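Local coordinates for cutm, flavoprotein of carbon monoxide dehydrogenase (Hydrogenophaga pseudoflava, PDB 1FFV) that carries the FAD of carbon monoxide dehydrogenase and, as in related molybdenum hydroxylases, probably passes on electrons released by CO oxidation, at residues Leu94-Ala97 and Ala98-Ile101. Sequence-based numbering, arbitrary orientation.
Sequences LAEA and AKLI. With FAD (flavin-adenine dinucleotide), chain J.
Glu-96 and Lys-99 both set CG beside their own backbone N, opposite the carbonyl carbon; the glutamate chain then bends (chi2 -62°) whereas the lysine stays extended, and the two run side by side in the same direction. Their ends form a salt bridge, NZ of Lys-99 standing 3.1 Å from OE2 of Glu-96 on its syn side, somewhat out of the carboxylate plane. Long charged chains suit this exposed side, where the lysine methylenes also pass the carbonyl of Glu-96, CB of Lys-99 lying 3.2 Å from O of Glu-96.

In the backbone beneath them, N of Ala-98 bonds to O of Leu-94 at 3.0 Å, an i to i+4 bond; i to i+3 bonds follow, from N of Lys-99 to O of Glu-96 at 3.2 Å and from N of Leu-100 to O of Ala-97 at 3.0 Å. Small methyls fit the buried sides here, Ala-98 against Ile-82 of helix 78-83 and Ala-97 against Leu-128 and Tyr-183. The larger Leu-100 side chain also packs on Tyr-183, in strand 180-186.

In Ile-101, CG2 is anti to the backbone N and CG1 lies beside it, which sends CG2 to 3.5 Å from C2 of the FAD and CG1 back to 3.9 Å from O of Ala-97. Replacing Ile-101 by an alanine removes both branches, and is likely to open a gap between that carbonyl and the pyrimidine side of the flavin. The cofactor therefore gains two kinds of support: the apolar contact of Ile-101, and the carbonyl of Leu-100, whose hydrogen bond from NZ of Lys-185 helps to place an amine that also bonds to the FAD.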
loop_
_atom_site.group_PDB
_atom_site.type_symbol
_atom_site.label_atom_id
_atom_site.label_comp_id
_atom_site.label_asym_id
_atom_site.label_seq_id
_atom_site.Cartn_x
_atom_site.Cartn_y
_atom_site.Cartn_z
ATOM N N LEU C 94 30.611 -32.314 34.028
ATOM C CA LEU C 94 29.359 -32.142 33.293
ATOM C C LEU C 94 28.973 -30.683 33.111
ATOM O O LEU C 94 28.534 -30.281 32.031
ATOM C CB LEU C 94 28.221 -32.911 33.966
ATOM C CG LEU C 94 28.379 -34.432 34.050
ATOM C CD1 LEU C 94 27.068 -35.050 34.518
ATOM C CD2 LEU C 94 28.780 -35.005 32.692
ATOM N N ALA C 95 29.189 -29.889 34.156
ATOM C CA ALA C 95 28.859 -28.470 34.128
ATOM C C ALA C 95 29.701 -27.703 33.108
ATOM O O ALA C 95 29.183 -26.875 32.361
ATOM C CB ALA C 95 29.023 -27.868 35.519
ATOM N N GLU C 96 30.993 -27.999 33.059
ATOM C CA GLU C 96 31.886 -27.316 32.129
ATOM C C GLU C 96 31.760 -27.811 30.697
ATOM O O GLU C 96 31.784 -27.018 29.762
ATOM C CB GLU C 96 33.339 -27.436 32.601
ATOM C CG GLU C 96 33.682 -26.520 33.765
ATOM C CD GLU C 96 33.527 -25.044 33.409
ATOM O OE1 GLU C 96 34.283 -24.546 32.533
ATOM O OE2 GLU C 96 32.649 -24.384 34.011
ATOM N N ALA C 97 31.625 -29.121 30.540
ATOM C CA ALA C 97 31.504 -29.743 29.230
ATOM C C ALA C 97 30.205 -29.369 28.533
ATOM O O ALA C 97 30.157 -29.290 27.305
ATOM C CB ALA C 97 31.615 -31.253 29.357
ATOM N N ALA C 98 29.150 -29.149 29.313
ATOM C CA ALA C 98 27.861 -28.781 28.742
ATOM C C ALA C 98 27.960 -27.438 28.022
ATOM O O ALA C 98 27.192 -27.167 27.099
ATOM C CB ALA C 98 26.788 -28.735 29.822
ATOM N N LYS C 99 28.921 -26.613 28.434
ATOM C CA LYS C 99 29.133 -25.300 27.824
ATOM C C LYS C 99 29.579 -25.436 26.377
ATOM O O LYS C 99 29.432 -24.509 25.586
ATOM C CB LYS C 99 30.191 -24.499 28.587
ATOM C CG LYS C 99 29.773 -24.028 29.969
ATOM C CD LYS C 99 30.882 -23.187 30.581
ATOM C CE LYS C 99 30.578 -22.794 32.019
ATOM N NZ LYS C 99 31.646 -21.886 32.553
ATOM N N LEU C 100 30.142 -26.592 26.048
ATOM C CA LEU C 100 30.624 -26.871 24.704
ATOM C C LEU C 100 29.538 -27.472 23.814
ATOM O O LEU C 100 29.801 -27.820 22.660
ATOM C CB LEU C 100 31.817 -27.831 24.772
ATOM C CG LEU C 100 32.975 -27.402 25.676
ATOM C CD1 LEU C 100 34.017 -28.506 25.760
ATOM C CD2 LEU C 100 33.585 -26.091 25.159
ATOM N N ILE C 101 28.328 -27.609 24.342
ATOM C CA ILE C 101 27.243 -28.188 23.565
ATOM C C ILE C 101 26.365 -27.130 22.918
ATOM O O ILE C 101 25.863 -26.231 23.593
ATOM C CB ILE C 101 26.360 -29.125 24.428
ATOM C CG1 ILE C 101 27.192 -30.304 24.933
ATOM C CG2 ILE C 101 25.159 -29.640 23.624
ATOM C CD1 ILE C 101 26.468 -31.150 25.964
HETATM P PA FAD J . 14.806 -34.768 21.177
HETATM O O1A FAD J . 13.408 -35.060 21.535
HETATM O O2A FAD J . 15.068 -33.939 20.137
HETATM O O5B FAD J . 15.347 -36.122 20.856
HETATM C C5B FAD J . 15.260 -37.171 21.799
HETATM C C4B FAD J . 15.463 -38.484 21.054
HETATM O O4B FAD J . 15.611 -39.459 22.132
HETATM C C3B FAD J . 14.265 -39.038 20.330
HETATM O O3B FAD J . 14.487 -40.163 19.558
HETATM C C2B FAD J . 13.325 -39.186 21.506
HETATM O O2B FAD J . 12.212 -39.935 21.154
HETATM C C1B FAD J . 14.213 -39.859 22.505
HETATM N N9A FAD J . 14.116 -39.400 23.879
HETATM C C8A FAD J . 14.220 -38.113 24.343
HETATM N N7A FAD J . 14.089 -38.029 25.664
HETATM C C5A FAD J . 13.883 -39.321 26.075
HETATM C C6A FAD J . 13.682 -39.895 27.397
HETATM N N6A FAD J . 13.649 -39.205 28.505
HETATM N N1A FAD J . 13.512 -41.248 27.402
HETATM C C2A FAD J . 13.541 -42.002 26.280
HETATM N N3A FAD J . 13.723 -41.566 25.035
HETATM C C4A FAD J . 13.898 -40.214 24.980
HETATM N N1 FAD J . 24.436 -32.036 20.890
HETATM C C2 FAD J . 25.653 -32.272 21.356
HETATM O O2 FAD J . 25.861 -33.163 22.112
HETATM N N3 FAD J . 26.776 -31.491 20.992
HETATM C C4 FAD J . 26.662 -30.438 20.126
HETATM O O4 FAD J . 27.648 -29.789 19.840
HETATM C C4X FAD J . 25.334 -30.167 19.599
HETATM N N5 FAD J . 25.162 -29.151 18.748
HETATM C C5X FAD J . 23.903 -28.936 18.283
HETATM C C6 FAD J . 23.739 -27.873 17.393
HETATM C C7 FAD J . 22.524 -27.570 16.869
HETATM C C7M FAD J . 22.379 -26.416 15.906
HETATM C C8 FAD J . 21.366 -28.346 17.230
HETATM C C8M FAD J . 20.004 -28.032 16.659
HETATM C C9 FAD J . 21.510 -29.415 18.126
HETATM C C9A FAD J . 22.764 -29.707 18.649
HETATM N N10 FAD J . 22.981 -30.781 19.560
HETATM C C10 FAD J . 24.222 -31.015 20.028
HETATM C "C1'" FAD J . 21.810 -31.609 20.001
HETATM C "C2'" FAD J . 21.020 -31.400 21.375
HETATM O "O2'" FAD J . 22.290 -31.369 21.968
HETATM C "C3'" FAD J . 20.230 -32.601 20.892
HETATM O "O3'" FAD J . 19.415 -31.455 21.229
HETATM C "C4'" FAD J . 19.235 -33.294 21.798
HETATM O "O4'" FAD J . 20.197 -34.211 21.183
HETATM C "C5'" FAD J . 18.297 -34.446 21.422
HETATM O "O5'" FAD J . 17.914 -33.942 22.904
HETATM P P FAD J . 16.503 -33.368 23.044
HETATM O O1P FAD J . 16.357 -33.112 24.562
HETATM O O2P FAD J . 16.277 -32.236 22.280
HETATM O O3P FAD J . 15.562 -34.379 22.532
#